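Local coordinates for kappa-carrageenase (Pseudoalteromonas carrageenovora, PDB 1DYP), which cleaves internal (1->4)-beta-D-linkages between D-galactose 4-sulfate and 3,6-anhydro-D-galactose in kappa-carrageenans, a reaction carried out by this family 16 glycoside hydrolase catalytic domain, at residues H154-I159 / L219-Q224; K201-W206 / V213-N218. The protein carries 1 engineered substitution. One frame throughout, in Å; residues are numbered along the deposited sequence.

Interaction 1: H154-I159 / L219-Q224; sequences HDLHNI and LYWHRQ
Trp-221 reaches from a loop to the strand residues Leu-156, His-157 and Asn-158, and its indole meets each of them in a different way. At the edge of the ring, NE1 donates a hydrogen bond to the backbone oxygen of His-157, 3.0 Å from NE1 to O and fairly straight (159° at the hydrogen). The acceptor lies close to the indole plane, whereas the donor sits well above the plane of the carbonyl. Over one face stands Leu-156: its CD1 is 3.5 Å from the centroid of the six-membered ring and nearly on the ring normal, a CH-pi contact, while Leu-156 CB comes to 3.4 Å from CZ2 of Trp-221. The opposite face is covered by CB of the preceding residue, Tyr-220.

In the family 16 beta-sandwich, strand 151-162 pairs with strand 133-139, which carries catalytic Glu-137 and Asp-139. His-157 turns its side chain away from the loop toward those two residues, and its NE2 binds a cadmium ion.

Asn-158 points toward the loop, with CG lying between the backbone N and the carbonyl carbon (chi1 63°). Its amide crosses the indole at about a right angle, OD1 standing 3.2 Å from Trp-221 CZ2; that oxygen accepts a hydrogen bond from Asn-178 ND2. The amide plane is tilted 20° from that of the Tyr-220 ring, the two side chains crossing obliquely, with Asn-158 ND2 3.3 Å from Tyr-220 CD2. An alanine in place of Trp-221 would probably leave the His-157 carbonyl without its indole donor and open a gap beside Leu-156 CD1 and Asn-158 OD1. On the loop side, the backbone N of Trp-221 is bound to Asn-218 OD1, and Tyr-220 O accepts from Ser-136 OG.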
# COMPACT_ATOMS: atom_id res chain seq x y z
N HIS A 154 -1.97 -7.92 -5.77
CA HIS A 154 -3.05 -6.93 -5.86
C HIS A 154 -4.06 -7.53 -4.91
O HIS A 154 -5.00 -8.21 -5.31
CB HIS A 154 -3.53 -6.89 -7.31
CG HIS A 154 -2.42 -6.75 -8.30
ND1 HIS A 154 -1.92 -5.52 -8.68
CD2 HIS A 154 -1.65 -7.67 -8.92
CE1 HIS A 154 -0.89 -5.69 -9.50
NE2 HIS A 154 -0.70 -6.99 -9.65
N ASP A 155 -3.81 -7.29 -3.62
CA ASP A 155 -4.62 -7.87 -2.56
C ASP A 155 -5.60 -7.00 -1.78
O ASP A 155 -5.76 -5.79 -2.02
CB ASP A 155 -3.67 -8.52 -1.54
CG ASP A 155 -2.79 -9.57 -2.16
OD1 ASP A 155 -3.23 -10.18 -3.16
OD2 ASP A 155 -1.67 -9.79 -1.66
N LEU A 156 -6.25 -7.65 -0.81
CA LEU A 156 -7.22 -7.03 0.08
C LEU A 156 -7.00 -7.55 1.49
O LEU A 156 -6.65 -8.71 1.69
CB LEU A 156 -8.64 -7.40 -0.35
CG LEU A 156 -9.13 -6.98 -1.74
CD1 LEU A 156 -10.48 -7.62 -2.00
CD2 LEU A 156 -9.22 -5.46 -1.83
N HIS A 157 -7.20 -6.67 2.47
CA HIS A 157 -7.08 -7.03 3.88
C HIS A 157 -8.30 -6.44 4.57
O HIS A 157 -8.80 -5.39 4.16
CB HIS A 157 -5.83 -6.42 4.52
CG HIS A 157 -4.54 -6.95 3.97
ND1 HIS A 157 -4.08 -6.64 2.71
CD2 HIS A 157 -3.60 -7.76 4.52
CE1 HIS A 157 -2.91 -7.22 2.51
NE2 HIS A 157 -2.60 -7.91 3.59
N ASN A 158 -8.78 -7.09 5.62
CA ASN A 158 -9.93 -6.58 6.34
C ASN A 158 -10.16 -7.31 7.65
O ASN A 158 -9.59 -8.37 7.89
CB ASN A 158 -11.21 -6.73 5.49
CG ASN A 158 -11.55 -8.18 5.20
OD1 ASN A 158 -10.91 -8.82 4.37
ND2 ASN A 158 -12.56 -8.71 5.89
N ILE A 159 -10.99 -6.70 8.48
CA ILE A 159 -11.40 -7.28 9.75
C ILE A 159 -12.92 -7.26 9.70
O ILE A 159 -13.53 -6.20 9.55
CB ILE A 159 -10.95 -6.45 10.97
CG1 ILE A 159 -9.43 -6.47 11.09
CG2 ILE A 159 -11.59 -7.03 12.23
CD1 ILE A 159 -8.90 -5.59 12.21
N LEU A 219 -16.89 -7.13 -0.81
CA LEU A 219 -17.62 -7.61 0.35
C LEU A 219 -17.35 -6.79 1.60
O LEU A 219 -18.28 -6.48 2.35
CB LEU A 219 -17.24 -9.06 0.64
CG LEU A 219 -17.39 -10.08 -0.49
CD1 LEU A 219 -16.79 -11.41 -0.05
CD2 LEU A 219 -18.85 -10.24 -0.85
N TYR A 220 -16.09 -6.44 1.81
CA TYR A 220 -15.69 -5.73 3.02
C TYR A 220 -14.85 -4.48 2.81
O TYR A 220 -14.07 -4.12 3.69
CB TYR A 220 -14.91 -6.69 3.92
CG TYR A 220 -15.52 -8.07 4.01
CD1 TYR A 220 -16.79 -8.25 4.55
CD2 TYR A 220 -14.84 -9.20 3.55
CE1 TYR A 220 -17.37 -9.52 4.63
CE2 TYR A 220 -15.40 -10.47 3.63
CZ TYR A 220 -16.67 -10.62 4.17
OH TYR A 220 -17.24 -11.87 4.27
N TRP A 221 -15.01 -3.81 1.68
CA TRP A 221 -14.21 -2.63 1.42
C TRP A 221 -15.04 -1.40 1.06
O TRP A 221 -14.89 -0.81 -0.01
CB TRP A 221 -13.18 -2.97 0.33
CG TRP A 221 -12.31 -4.11 0.78
CD1 TRP A 221 -11.21 -4.02 1.59
CD2 TRP A 221 -12.57 -5.51 0.62
NE1 TRP A 221 -10.78 -5.28 1.95
CE2 TRP A 221 -11.60 -6.21 1.37
CE3 TRP A 221 -13.53 -6.25 -0.09
CZ2 TRP A 221 -11.57 -7.61 1.44
CZ3 TRP A 221 -13.50 -7.64 -0.02
CH2 TRP A 221 -12.52 -8.30 0.74
N HIS A 222 -15.91 -1.01 1.99
CA HIS A 222 -16.77 0.15 1.80
C HIS A 222 -16.44 1.26 2.80
O HIS A 222 -17.06 2.33 2.77
CB HIS A 222 -18.24 -0.25 1.95
CG HIS A 222 -18.66 -1.35 1.04
ND1 HIS A 222 -18.64 -2.68 1.42
CD2 HIS A 222 -19.09 -1.34 -0.25
CE1 HIS A 222 -19.03 -3.43 0.40
NE2 HIS A 222 -19.31 -2.64 -0.62
N ARG A 223 -15.47 1.02 3.67
CA ARG A 223 -15.07 2.02 4.65
C ARG A 223 -14.25 3.13 4.00
O ARG A 223 -13.78 2.98 2.87
CB ARG A 223 -14.23 1.37 5.76
CG ARG A 223 -15.03 0.52 6.72
CD ARG A 223 -14.13 -0.16 7.74
NE ARG A 223 -13.39 0.80 8.56
CZ ARG A 223 -13.92 1.55 9.52
NH1 ARG A 223 -15.22 1.47 9.80
NH2 ARG A 223 -13.15 2.38 10.21
N GLN A 224 -14.11 4.23 4.72
CA GLN A 224 -13.34 5.37 4.25
C GLN A 224 -11.87 5.01 4.38
O GLN A 224 -11.40 4.65 5.47
CB GLN A 224 -13.65 6.60 5.11
CG GLN A 224 -15.03 7.18 4.87
CD GLN A 224 -15.18 7.76 3.49
OE1 GLN A 224 -14.33 8.53 3.04
NE2 GLN A 224 -16.25 7.39 2.80

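Interaction 2: K201-W206 / V213-N218; sequences KDKITW and VGEKDN. With CD (cadmium ion), chain B.
A classic beta bulge sets two residues, Val-213 and Gly-214, against the single residue Trp-206 in the hairpin of strands 203-208 and 211-217, part of the family 16 beta-sandwich. Trp-206 is gripped at both backbone ends: its N donates to Gly-214 O at 2.8 Å, and its O accepts from Val-213 N at 2.9 Å. Beyond the bulge the strands run antiparallel at 173°, with Ile-204 and Lys-216 as a hydrogen-bonded pair.

On the face shared by Ile-204, Trp-206 and Lys-216, the indole turns its edge to the opposite strand. CE3 of Trp-206 lies 3.4 Å from the carbonyl carbon of Gly-214, which has no side chain on this face. Ile-204 CG2 covers one face of the indole, and Lys-216 CG packs 3.6 Å from CZ3 of Trp-206. The polar ends find partners outside the hairpin: Trp-206 NE1 the carbonyl of active-site Asp-139, Lys-216 NZ the backbone oxygens of Pro-175, Gln-176 and His-179.

The face of Thr-205 and Glu-215 holds a metal. Glu-215 has CG anti to its backbone N (chi1 -178°) and continues extended, delivering a carboxylate that chelates cadmium, both OE1 and OE2 at 2.4 Å from the ion. A water and two atoms from beyond the two segments also bind the ion. The side chain of Thr-205 lies alongside that of Glu-215, its OG1 hydrogen-bonded to a second water that makes only a weak bond to Glu-215 OE2.

Farther along, Lys-203 and Asp-217 diverge at their beta-carbons but end in a salt bridge. A bend at chi2 (-79°) turns CD of Lys-203 toward the partner, and NZ meets the syn side of the carboxylate. Asp-217 OD1 also accepts, at 3.0 Å, from a water that donates a second bond to Asp-202 O at 2.7 Å.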
# COMPACT_ATOMS: atom_id res chain seq x y z
N LYS A 201 -19.23 -0.19 -5.20
CA LYS A 201 -19.80 -0.84 -4.04
C LYS A 201 -19.92 -2.34 -4.25
O LYS A 201 -20.01 -3.10 -3.28
CB LYS A 201 -21.18 -0.27 -3.70
CG LYS A 201 -22.17 -0.29 -4.84
CD LYS A 201 -23.56 0.09 -4.35
CE LYS A 201 -23.53 1.33 -3.46
NZ LYS A 201 -22.98 2.53 -4.15
N ASP A 202 -19.89 -2.78 -5.50
CA ASP A 202 -20.03 -4.20 -5.81
C ASP A 202 -18.78 -4.94 -6.27
O ASP A 202 -18.66 -6.15 -6.03
CB ASP A 202 -21.11 -4.39 -6.89
CG ASP A 202 -22.44 -3.78 -6.50
OD1 ASP A 202 -22.91 -4.07 -5.38
OD2 ASP A 202 -23.00 -3.02 -7.30
N LYS A 203 -17.86 -4.24 -6.92
CA LYS A 203 -16.66 -4.89 -7.44
C LYS A 203 -15.38 -4.09 -7.27
O LYS A 203 -15.41 -2.87 -7.13
CB LYS A 203 -16.83 -5.17 -8.94
CG LYS A 203 -18.08 -5.93 -9.31
CD LYS A 203 -17.95 -7.42 -9.05
CE LYS A 203 -19.23 -8.13 -9.44
NZ LYS A 203 -19.12 -9.60 -9.29
N ILE A 204 -14.26 -4.80 -7.30
CA ILE A 204 -12.94 -4.19 -7.21
C ILE A 204 -12.18 -4.84 -8.36
O ILE A 204 -12.08 -6.07 -8.44
CB ILE A 204 -12.25 -4.51 -5.87
CG1 ILE A 204 -13.14 -4.06 -4.71
CG2 ILE A 204 -10.90 -3.78 -5.80
CD1 ILE A 204 -12.63 -4.45 -3.35
N THR A 205 -11.67 -4.01 -9.27
CA THR A 205 -10.95 -4.49 -10.44
C THR A 205 -9.57 -3.84 -10.50
O THR A 205 -9.46 -2.62 -10.48
CB THR A 205 -11.72 -4.16 -11.72
OG1 THR A 205 -13.05 -4.70 -11.62
CG2 THR A 205 -11.02 -4.76 -12.95
N TRP A 206 -8.54 -4.67 -10.59
CA TRP A 206 -7.16 -4.19 -10.64
C TRP A 206 -6.59 -4.18 -12.05
O TRP A 206 -6.89 -5.05 -12.86
CB TRP A 206 -6.27 -5.08 -9.77
CG TRP A 206 -6.47 -4.96 -8.28
CD1 TRP A 206 -5.64 -4.31 -7.40
CD2 TRP A 206 -7.47 -5.61 -7.48
NE1 TRP A 206 -6.06 -4.53 -6.11
CE2 TRP A 206 -7.17 -5.32 -6.13
CE3 TRP A 206 -8.58 -6.41 -7.78
CZ2 TRP A 206 -7.95 -5.81 -5.07
CZ3 TRP A 206 -9.36 -6.90 -6.71
CH2 TRP A 206 -9.03 -6.60 -5.38
N VAL A 213 -5.79 -7.42 -14.03
CA VAL A 213 -5.02 -8.47 -13.37
C VAL A 213 -5.69 -9.01 -12.12
O VAL A 213 -5.17 -9.90 -11.46
CB VAL A 213 -3.61 -7.96 -12.99
CG1 VAL A 213 -2.92 -7.38 -14.21
CG2 VAL A 213 -3.70 -6.92 -11.89
N GLY A 214 -6.85 -8.45 -11.80
CA GLY A 214 -7.55 -8.91 -10.63
C GLY A 214 -8.97 -8.39 -10.55
O GLY A 214 -9.29 -7.33 -11.09
N GLU A 215 -9.83 -9.17 -9.91
CA GLU A 215 -11.22 -8.77 -9.70
C GLU A 215 -11.77 -9.57 -8.54
O GLU A 215 -11.58 -10.78 -8.46
CB GLU A 215 -12.11 -9.01 -10.93
CG GLU A 215 -13.55 -8.52 -10.66
CD GLU A 215 -14.55 -8.85 -11.75
OE1 GLU A 215 -14.38 -9.85 -12.45
OE2 GLU A 215 -15.54 -8.09 -11.88
N LYS A 216 -12.45 -8.87 -7.65
CA LYS A 216 -13.06 -9.49 -6.48
C LYS A 216 -14.37 -8.78 -6.21
O LYS A 216 -14.59 -7.67 -6.69
CB LYS A 216 -12.17 -9.30 -5.24
CG LYS A 216 -10.78 -9.90 -5.32
CD LYS A 216 -10.82 -11.41 -5.38
CE LYS A 216 -9.41 -11.97 -5.32
NZ LYS A 216 -9.37 -13.44 -5.61
N ASP A 217 -15.25 -9.42 -5.46
CA ASP A 217 -16.50 -8.77 -5.11
C ASP A 217 -16.17 -7.88 -3.92
O ASP A 217 -15.37 -8.26 -3.06
CB ASP A 217 -17.55 -9.80 -4.74
CG ASP A 217 -18.10 -10.50 -5.96
OD1 ASP A 217 -18.76 -9.82 -6.78
OD2 ASP A 217 -17.88 -11.72 -6.10
N ASN A 218 -16.76 -6.69 -3.88
CA ASN A 218 -16.48 -5.80 -2.77
C ASN A 218 -17.36 -6.17 -1.59
O ASN A 218 -18.43 -5.59 -1.39
CB ASN A 218 -16.73 -4.34 -3.16
CG ASN A 218 -16.25 -3.39 -2.09
OD1 ASN A 218 -15.99 -3.79 -0.96
ND2 ASN A 218 -16.13 -2.11 -2.44
CD CD B . -16.70 -9.72 -13.13
O HOH W 1 -20.59 -7.89 -5.38
O HOH W 2 -14.19 -5.66 -13.80
O HOH W 3 -16.02 -8.61 -15.09

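In the fold
Following the chain from the N terminus, the first of the four segments met is 154-159, on strand 151-162. Some forty residues later comes 201-206, then 213-218 and, directly after it, 219-224. Interaction 2 thus closes a short hairpin that lies wholly within the larger loop closed by interaction 1; the two nest and do not cross. Their centres are 10 Å apart and they touch. Leu-156 CD2 packs 3.5 Å from Trp-206 CZ2, joining strand 151-162 to the hairpin, and His-222 NE2 probably hydrogen-bonds to Lys-201 O. The loop 219-224 therefore ties the hairpin, itself paired to strand 193-199, to the strand beside strand 133-139, which carries active-site residues.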